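Like-Sm ribonucleoprotein core (Methanococcus vannielii SB, PDB 5MKI) probably binds RNA as a ring of seven identical Sm-fold subunits, with a pocket for uridine nucleotides on each subunit. Local coordinates at residues P7-G12 with K34-H39; K27-R32 with V42-A47. All coordinates share one frame; numbering follows the deposited sequence.

Contact 1 of 2, residues P7-G12 with K34-H39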
ATOM      1  N   PRO A   7      -7.970 -13.225 -15.981  1.00 22.70           N
ATOM      2  CA  PRO A   7      -6.550 -13.397 -16.318  1.00 24.05           C
ATOM      3  C   PRO A   7      -5.850 -14.493 -15.522  1.00 30.56           C
ATOM      4  O   PRO A   7      -4.987 -15.176 -16.085  1.00 24.34           O
ATOM      5  CB  PRO A   7      -5.945 -12.012 -16.019  1.00 26.18           C
ATOM      6  CG  PRO A   7      -6.938 -11.316 -15.118  1.00 26.87           C
ATOM      7  CD  PRO A   7      -8.272 -11.852 -15.531  1.00 26.01           C
ATOM      8  N   LEU A   8      -6.216 -14.711 -14.248  1.00 24.89           N
ATOM      9  CA  LEU A   8      -5.496 -15.651 -13.396  1.00 26.80           C
ATOM     10  C   LEU A   8      -5.816 -17.113 -13.693  1.00 27.97           C
ATOM     11  O   LEU A   8      -5.103 -17.986 -13.204  1.00 24.74           O
ATOM     12  CB  LEU A   8      -5.776 -15.362 -11.910  1.00 26.54           C
ATOM     13  CG  LEU A   8      -5.309 -13.996 -11.423  1.00 29.74           C
ATOM     14  CD1 LEU A   8      -5.313 -13.908  -9.880  1.00 32.68           C
ATOM     15  CD2 LEU A   8      -3.940 -13.717 -11.958  1.00 29.11           C
ATOM     16  N   ASP A   9      -6.863 -17.399 -14.476  1.00 30.80           N
ATOM     17  CA  ASP A   9      -7.116 -18.766 -14.929  1.00 27.19           C
ATOM     18  C   ASP A   9      -5.937 -19.324 -15.715  1.00 29.91           C
ATOM     19  O   ASP A   9      -5.759 -20.545 -15.783  1.00 28.58           O
ATOM     20  CB  ASP A   9      -8.371 -18.825 -15.801  1.00 28.85           C
ATOM     21  CG  ASP A   9      -9.649 -18.885 -14.993  1.00 35.51           C
ATOM     22  OD1 ASP A   9      -9.588 -18.718 -13.763  1.00 30.32           O
ATOM     23  OD2 ASP A   9     -10.724 -19.083 -15.600  1.00 38.81           O
ATOM     24  N   ALA A  10      -5.135 -18.453 -16.329  1.00 27.97           N
ATOM     25  CA  ALA A  10      -3.913 -18.925 -16.970  1.00 29.64           C
ATOM     26  C   ALA A  10      -2.977 -19.590 -15.968  1.00 30.37           C
ATOM     27  O   ALA A  10      -2.212 -20.488 -16.342  1.00 29.32           O
ATOM     28  CB  ALA A  10      -3.212 -17.766 -17.686  1.00 28.10           C
ATOM     29  N   LEU A  11      -3.027 -19.182 -14.687  1.00 25.70           N
ATOM     30  CA  LEU A  11      -2.254 -19.886 -13.662  1.00 27.11           C
ATOM     31  C   LEU A  11      -2.822 -21.278 -13.403  1.00 27.79           C
ATOM     32  O   LEU A  11      -2.067 -22.247 -13.275  1.00 29.58           O
ATOM     33  CB  LEU A  11      -2.213 -19.083 -12.353  1.00 27.21           C
ATOM     34  CG  LEU A  11      -1.310 -17.850 -12.328  1.00 29.38           C
ATOM     35  CD1 LEU A  11      -1.370 -17.176 -10.981  1.00 33.05           C
ATOM     36  CD2 LEU A  11       0.107 -18.237 -12.626  1.00 33.25           C
ATOM     37  N   GLY A  12      -4.147 -21.397 -13.316  1.00 27.66           N
ATOM     38  CA  GLY A  12      -4.748 -22.701 -13.108  1.00 26.68           C
ATOM     39  C   GLY A  12      -4.366 -23.697 -14.186  1.00 34.02           C
ATOM     40  O   GLY A  12      -4.208 -24.885 -13.905  1.00 38.70           O
ATOM     41  N   LYS A  34       2.384 -25.365  -7.747  1.00 26.72           N
ATOM     42  CA  LYS A  34       1.478 -26.274  -7.051  1.00 28.78           C
ATOM     43  C   LYS A  34       0.167 -25.629  -6.614  1.00 27.22           C
ATOM     44  O   LYS A  34      -0.797 -26.351  -6.332  1.00 29.68           O
ATOM     45  CB  LYS A  34       2.161 -26.856  -5.800  1.00 24.58           C
ATOM     46  CG  LYS A  34       3.535 -27.443  -6.058  1.00 32.60           C
ATOM     47  CD  LYS A  34       3.418 -28.601  -7.018  1.00 29.88           C
ATOM     48  CE  LYS A  34       2.576 -29.732  -6.420  1.00 29.26           C
ATOM     49  NZ  LYS A  34       2.400 -30.863  -7.380  1.00 38.60           N
ATOM     50  N   ALA A  35       0.110 -24.306  -6.529  1.00 28.23           N
ATOM     51  CA  ALA A  35      -1.066 -23.635  -5.983  1.00 28.13           C
ATOM     52  C   ALA A  35      -0.903 -22.141  -6.172  1.00 25.12           C
ATOM     53  O   ALA A  35       0.219 -21.630  -6.193  1.00 25.57           O
ATOM     54  CB  ALA A  35      -1.271 -23.963  -4.498  1.00 25.83           C
ATOM     55  N   TYR A  36      -2.037 -21.455  -6.317  1.00 27.30           N
ATOM     56  CA  TYR A  36      -2.099 -20.001  -6.382  1.00 22.73           C
ATOM     57  C   TYR A  36      -3.482 -19.566  -5.907  1.00 30.03           C
ATOM     58  O   TYR A  36      -4.418 -20.372  -5.852  1.00 24.49           O
ATOM     59  CB  TYR A  36      -1.841 -19.471  -7.800  1.00 24.20           C
ATOM     60  CG  TYR A  36      -3.037 -19.678  -8.688  1.00 29.38           C
ATOM     61  CD1 TYR A  36      -3.331 -20.935  -9.190  1.00 31.70           C
ATOM     62  CD2 TYR A  36      -3.901 -18.628  -8.990  1.00 25.38           C
ATOM     63  CE1 TYR A  36      -4.441 -21.140  -9.979  1.00 32.17           C
ATOM     64  CE2 TYR A  36      -5.013 -18.828  -9.773  1.00 26.44           C
ATOM     65  CZ  TYR A  36      -5.274 -20.077 -10.270  1.00 29.14           C
ATOM     66  OH  TYR A  36      -6.374 -20.281 -11.051  1.00 40.07           O
ATOM     67  N   ASP A  37      -3.608 -18.275  -5.574  1.00 25.40           N
ATOM     68  CA  ASP A  37      -4.867 -17.707  -5.090  1.00 28.55           C
ATOM     69  C   ASP A  37      -5.082 -16.352  -5.763  1.00 27.99           C
ATOM     70  O   ASP A  37      -4.244 -15.883  -6.541  1.00 24.06           O
ATOM     71  CB  ASP A  37      -4.901 -17.589  -3.548  1.00 25.87           C
ATOM     72  CG  ASP A  37      -3.788 -16.699  -2.978  1.00 26.31           C
ATOM     73  OD1 ASP A  37      -3.272 -15.814  -3.685  1.00 29.71           O
ATOM     74  OD2 ASP A  37      -3.419 -16.884  -1.797  1.00 27.73           O
ATOM     75  N   LEU A  38      -6.211 -15.700  -5.443  1.00 30.81           N
ATOM     76  CA  LEU A  38      -6.554 -14.472  -6.150  1.00 25.84           C
ATOM     77  C   LEU A  38      -5.694 -13.286  -5.737  1.00 29.51           C
ATOM     78  O   LEU A  38      -5.768 -12.239  -6.387  1.00 28.43           O
ATOM     79  CB  LEU A  38      -8.039 -14.153  -5.961  1.00 30.96           C
ATOM     80  CG  LEU A  38      -8.959 -15.049  -6.794  1.00 40.14           C
ATOM     81  CD1 LEU A  38     -10.414 -14.664  -6.593  1.00 44.56           C
ATOM     82  CD2 LEU A  38      -8.568 -15.048  -8.288  1.00 33.51           C
ATOM     83  N   HIS A  39      -4.873 -13.422  -4.699  1.00 26.01           N
ATOM     84  CA  HIS A  39      -3.845 -12.426  -4.419  1.00 25.99           C
ATOM     85  C   HIS A  39      -2.586 -12.611  -5.256  1.00 26.86           C
ATOM     86  O   HIS A  39      -1.659 -11.801  -5.132  1.00 28.81           O
ATOM     87  CB  HIS A  39      -3.464 -12.469  -2.940  1.00 32.58           C
ATOM     88  CG  HIS A  39      -4.616 -12.224  -2.022  1.00 37.97           C
ATOM     89  ND1 HIS A  39      -4.927 -13.070  -0.978  1.00 38.82           N
ATOM     90  CD2 HIS A  39      -5.543 -11.238  -2.000  1.00 36.59           C
ATOM     91  CE1 HIS A  39      -5.991 -12.608  -0.344  1.00 43.00           C
ATOM     92  NE2 HIS A  39      -6.384 -11.498  -0.943  1.00 46.75           N
TER
HETATM   93  O   HOH W   1      -8.096 -18.499 -11.463  1.00 32.70           O
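Leu11 lies across one face of the Tyr36 ring, its CB 3.6 Å from the ring centroid and only 1° off the normal, a CH-pi contact of nearly ideal geometry. The leucine chain crosses the ring obliquely, and its CD1 reaches the ring's root, 3.5 Å from Tyr36 CD2 and near CG. CG of Tyr36 is turned between the backbone N and the carbonyl carbon (chi1 76°), the crowded position, which starts the ring toward the helix. Farther out on the same ring, the backbone of the short helix closes in: Gly12 N is 3.4 Å from Tyr36 CE1, and a CB at Gly12 would stand too near the phenol oxygen. Leu8 adds its CB beside CE2 of Tyr36 at 4.1 Å. This half, between helix and strand, is the tightly packed one. The other half is looser. Water 1, in the plane of the Tyr36 ring at its edge, is hydrogen-bonded to Tyr36 OH and donates a bond of 2.8 Å to Asp9 OD1, so that phenol and carboxylate are bridged through solvent. Beyond the strand end, Leu8 CD1 touches CD2 of the exposed Leu38 at 3.8 Å, one methyl against another. An alanine in place of Tyr36 would probably open a gap beneath Leu11 and leave water 1 without its phenol partner. Leu8 also packs on Val61 of a neighbouring subunit, while Asp37, hydrogen-bonded to Asn41, borders the uridine-nucleotide site to which His39 belongs. A short N-terminal helix packed against a strongly bent antiparallel sheet is characteristic of the Sm fold; here Leu11 of the helix and Leu8 just before it meet Tyr36 of strand 28-36.

Contact 2 of 2, residues K27-R32 with V42-A47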
ATOM      1  N   LYS A  27      14.306  -9.720  -8.669  1.00 39.38           N
ATOM      2  CA  LYS A  27      14.482 -11.156  -8.518  1.00 41.82           C
ATOM      3  C   LYS A  27      13.630 -11.928  -9.520  1.00 42.43           C
ATOM      4  O   LYS A  27      12.555 -11.485  -9.936  1.00 32.91           O
ATOM      5  CB  LYS A  27      14.119 -11.588  -7.098  1.00 41.94           C
ATOM      6  CG  LYS A  27      15.043 -11.053  -6.020  1.00 45.47           C
ATOM      7  CD  LYS A  27      14.812 -11.784  -4.701  1.00 46.27           C
ATOM      8  CE  LYS A  27      15.564 -11.122  -3.562  1.00 49.27           C
ATOM      9  NZ  LYS A  27      15.179  -9.704  -3.392  1.00 41.77           N
ATOM     10  N   LEU A  28      14.136 -13.098  -9.907  1.00 45.94           N
ATOM     11  CA  LEU A  28      13.403 -14.106 -10.661  1.00 43.94           C
ATOM     12  C   LEU A  28      13.344 -15.377  -9.828  1.00 49.24           C
ATOM     13  O   LEU A  28      14.386 -15.894  -9.416  1.00 50.63           O
ATOM     14  CB  LEU A  28      14.085 -14.411 -12.001  1.00 50.15           C
ATOM     15  CG  LEU A  28      13.725 -13.627 -13.260  1.00 47.17           C
ATOM     16  CD1 LEU A  28      14.273 -12.202 -13.204  1.00 49.93           C
ATOM     17  CD2 LEU A  28      14.230 -14.376 -14.496  1.00 45.92           C
ATOM     18  N   VAL A  29      12.138 -15.882  -9.581  1.00 43.64           N
ATOM     19  CA  VAL A  29      11.942 -17.142  -8.872  1.00 38.76           C
ATOM     20  C   VAL A  29      11.307 -18.121  -9.848  1.00 34.82           C
ATOM     21  O   VAL A  29      10.241 -17.840 -10.405  1.00 32.84           O
ATOM     22  CB  VAL A  29      11.067 -16.981  -7.616  1.00 38.61           C
ATOM     23  CG1 VAL A  29      11.126 -18.237  -6.788  1.00 37.54           C
ATOM     24  CG2 VAL A  29      11.504 -15.780  -6.801  1.00 39.74           C
ATOM     25  N   LYS A  30      11.954 -19.267 -10.045  1.00 36.35           N
ATOM     26  CA  LYS A  30      11.532 -20.268 -11.020  1.00 39.49           C
ATOM     27  C   LYS A  30      11.211 -21.561 -10.290  1.00 32.35           C
ATOM     28  O   LYS A  30      11.978 -21.985  -9.421  1.00 38.37           O
ATOM     29  CB  LYS A  30      12.631 -20.501 -12.068  1.00 38.34           C
ATOM     30  CG  LYS A  30      12.367 -21.667 -13.015  1.00 48.13           C
ATOM     31  CD  LYS A  30      13.594 -22.018 -13.866  1.00 54.69           C
ATOM     32  CE  LYS A  30      13.840 -23.530 -13.918  1.00 55.98           C
ATOM     33  NZ  LYS A  30      13.429 -24.164 -15.222  1.00 55.29           N
ATOM     34  N   GLY A  31      10.087 -22.186 -10.631  1.00 29.06           N
ATOM     35  CA  GLY A  31       9.712 -23.415  -9.949  1.00 30.63           C
ATOM     36  C   GLY A  31       8.453 -24.025 -10.530  1.00 28.52           C
ATOM     37  O   GLY A  31       7.864 -23.509 -11.482  1.00 31.46           O
ATOM     38  N   ARG A  32       8.041 -25.139  -9.923  1.00 31.03           N
ATOM     39  CA  ARG A  32       6.865 -25.895 -10.353  1.00 33.50           C
ATOM     40  C   ARG A  32       5.638 -25.448  -9.555  1.00 30.68           C
ATOM     41  O   ARG A  32       5.598 -25.600  -8.325  1.00 30.92           O
ATOM     42  CB  ARG A  32       7.117 -27.394 -10.171  1.00 33.54           C
ATOM     43  CG  ARG A  32       5.975 -28.331 -10.595  1.00 31.47           C
ATOM     44  CD  ARG A  32       6.284 -29.767 -10.146  1.00 34.03           C
ATOM     45  NE  ARG A  32       5.329 -30.739 -10.675  1.00 34.30           N
ATOM     46  CZ  ARG A  32       5.393 -31.253 -11.902  1.00 35.40           C
ATOM     47  NH1 ARG A  32       6.362 -30.884 -12.728  1.00 32.03           N
ATOM     48  NH2 ARG A  32       4.485 -32.125 -12.306  1.00 32.32           N
ATOM     49  N   VAL A  42       1.693 -17.727  -4.543  1.00 24.71           N
ATOM     50  CA  VAL A  42       1.981 -18.962  -5.279  1.00 25.42           C
ATOM     51  C   VAL A  42       2.880 -19.869  -4.442  1.00 25.26           C
ATOM     52  O   VAL A  42       3.818 -19.410  -3.773  1.00 24.46           O
ATOM     53  CB  VAL A  42       2.614 -18.686  -6.664  1.00 23.78           C
ATOM     54  CG1 VAL A  42       1.713 -17.807  -7.527  1.00 20.34           C
ATOM     55  CG2 VAL A  42       3.996 -18.048  -6.533  1.00 26.46           C
ATOM     56  N   ALA A  43       2.578 -21.168  -4.465  1.00 26.50           N
ATOM     57  CA  ALA A  43       3.444 -22.184  -3.880  1.00 24.77           C
ATOM     58  C   ALA A  43       4.250 -22.826  -5.008  1.00 28.76           C
ATOM     59  O   ALA A  43       3.669 -23.405  -5.932  1.00 27.02           O
ATOM     60  CB  ALA A  43       2.633 -23.234  -3.122  1.00 20.95           C
ATOM     61  N   LEU A  44       5.575 -22.698  -4.946  1.00 25.89           N
ATOM     62  CA  LEU A  44       6.472 -23.197  -5.988  1.00 24.70           C
ATOM     63  C   LEU A  44       7.320 -24.337  -5.436  1.00 29.69           C
ATOM     64  O   LEU A  44       8.058 -24.146  -4.464  1.00 30.90           O
ATOM     65  CB  LEU A  44       7.387 -22.093  -6.506  1.00 23.99           C
ATOM     66  CG  LEU A  44       6.754 -20.872  -7.160  1.00 29.06           C
ATOM     67  CD1 LEU A  44       7.803 -19.787  -7.362  1.00 20.98           C
ATOM     68  CD2 LEU A  44       6.114 -21.292  -8.470  1.00 30.09           C
ATOM     69  N   GLU A  45       7.241 -25.499  -6.081  1.00 32.97           N
ATOM     70  CA  GLU A  45       7.976 -26.689  -5.668  1.00 32.94           C
ATOM     71  C   GLU A  45       9.312 -26.774  -6.400  1.00 34.37           C
ATOM     72  O   GLU A  45       9.393 -26.483  -7.597  1.00 33.03           O
ATOM     73  CB  GLU A  45       7.148 -27.941  -5.954  1.00 34.77           C
ATOM     74  CG  GLU A  45       7.707 -29.207  -5.356  1.00 38.34           C
ATOM     75  CD  GLU A  45       6.986 -30.434  -5.854  1.00 40.87           C
ATOM     76  OE1 GLU A  45       7.203 -30.805  -7.031  1.00 42.67           O
ATOM     77  OE2 GLU A  45       6.204 -31.022  -5.077  1.00 46.87           O
ATOM     78  N   ASN A  46      10.359 -27.178  -5.678  1.00 34.02           N
ATOM     79  CA  ASN A  46      11.701 -27.308  -6.258  1.00 39.40           C
ATOM     80  C   ASN A  46      12.102 -26.021  -6.983  1.00 42.15           C
ATOM     81  O   ASN A  46      12.388 -26.003  -8.186  1.00 38.52           O
ATOM     82  CB  ASN A  46      11.779 -28.525  -7.192  1.00 37.56           C
ATOM     83  CG  ASN A  46      11.717 -29.839  -6.428  1.00 39.60           C
ATOM     84  OD1 ASN A  46      12.205 -29.939  -5.303  1.00 38.03           O
ATOM     85  ND2 ASN A  46      11.095 -30.842  -7.025  1.00 47.73           N
ATOM     86  N   ALA A  47      12.110 -24.931  -6.216  1.00 35.15           N
ATOM     87  CA  ALA A  47      12.233 -23.595  -6.779  1.00 35.61           C
ATOM     88  C   ALA A  47      13.682 -23.123  -6.790  1.00 38.30           C
ATOM     89  O   ALA A  47      14.512 -23.542  -5.982  1.00 41.64           O
ATOM     90  CB  ALA A  47      11.372 -22.598  -5.991  1.00 38.72           C
TER
HETATM   91  O   HOH W   2       4.810 -31.959  -7.901  1.00 41.41           O
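The carbonyl oxygen of Arg32 receives two groups from segment 42-47: Glu45 N, in a nearly straight 2.8 Å hydrogen bond, and Leu44 CA, in a longer CA-H...O contact of 3.5 Å. The return bond, Arg32 N to Glu45 O at 3.0 Å, completes an antiparallel hydrogen-bonded pair. Both side chains leave the sheet on the same face and run side by side in the same direction. Each has CG anti to the backbone N (chi1 -179° for Arg32 and -170° for Glu45), and the guanidinium and carboxylate planes end only 14° apart. Their charged atoms stop short of a salt bridge, with Arg32 NE 4.1 Å from Glu45 OE1. Water 2 spans the gap, donating to OE1 and accepting a weak bond from NE, and the opposite charges would probably attract across it. On the other face the packing is apolar: Val29 CG1 meets Leu44 CD1 at 3.7 Å as the two chains cross, within a core that Leu60 and Val62 of strand 57-62 also line. On this same apolar side Gly31 leaves little room for a CB, which would press on those of Leu44 and Ala47. The chain turns a corner at Glu45 and Asn46, and just beyond it Ala47 CA approaches Lys30 O to 3.1 Å in a second CA-H...O contact. One long strand thus pairs with 42-44 before the corner and with 47-49 after it, the sharply bent, strongly curled antiparallel sheet of the Sm fold, a small barrel of the SH3 type.

How the contacts relate
Strand 28-36 carries both contacts, whose centres lie 14 Å apart: contact 2 takes its earlier part and contact 1 its end, with the segments alternating along the chain. The two join directly where the strand runs on from contact 2 into contact 1 and keeps its pairing with strand 42-44. Ala35 O and Ala43 N, 3.0 Å apart, and Lys34 N with Ala43 O, also at 3.0 Å, are probable hydrogen bonds. Contact 1 borders the uridine-nucleotide site, the Asp37 side chain about 8 Å from that of Arg63. Contact 2 lies near calcium-site residues, with side chains about 3 Å apart for Lys30 and Asn18 and about 4 Å for Asn46 and Glu56. Neither ligand is bound to this chain.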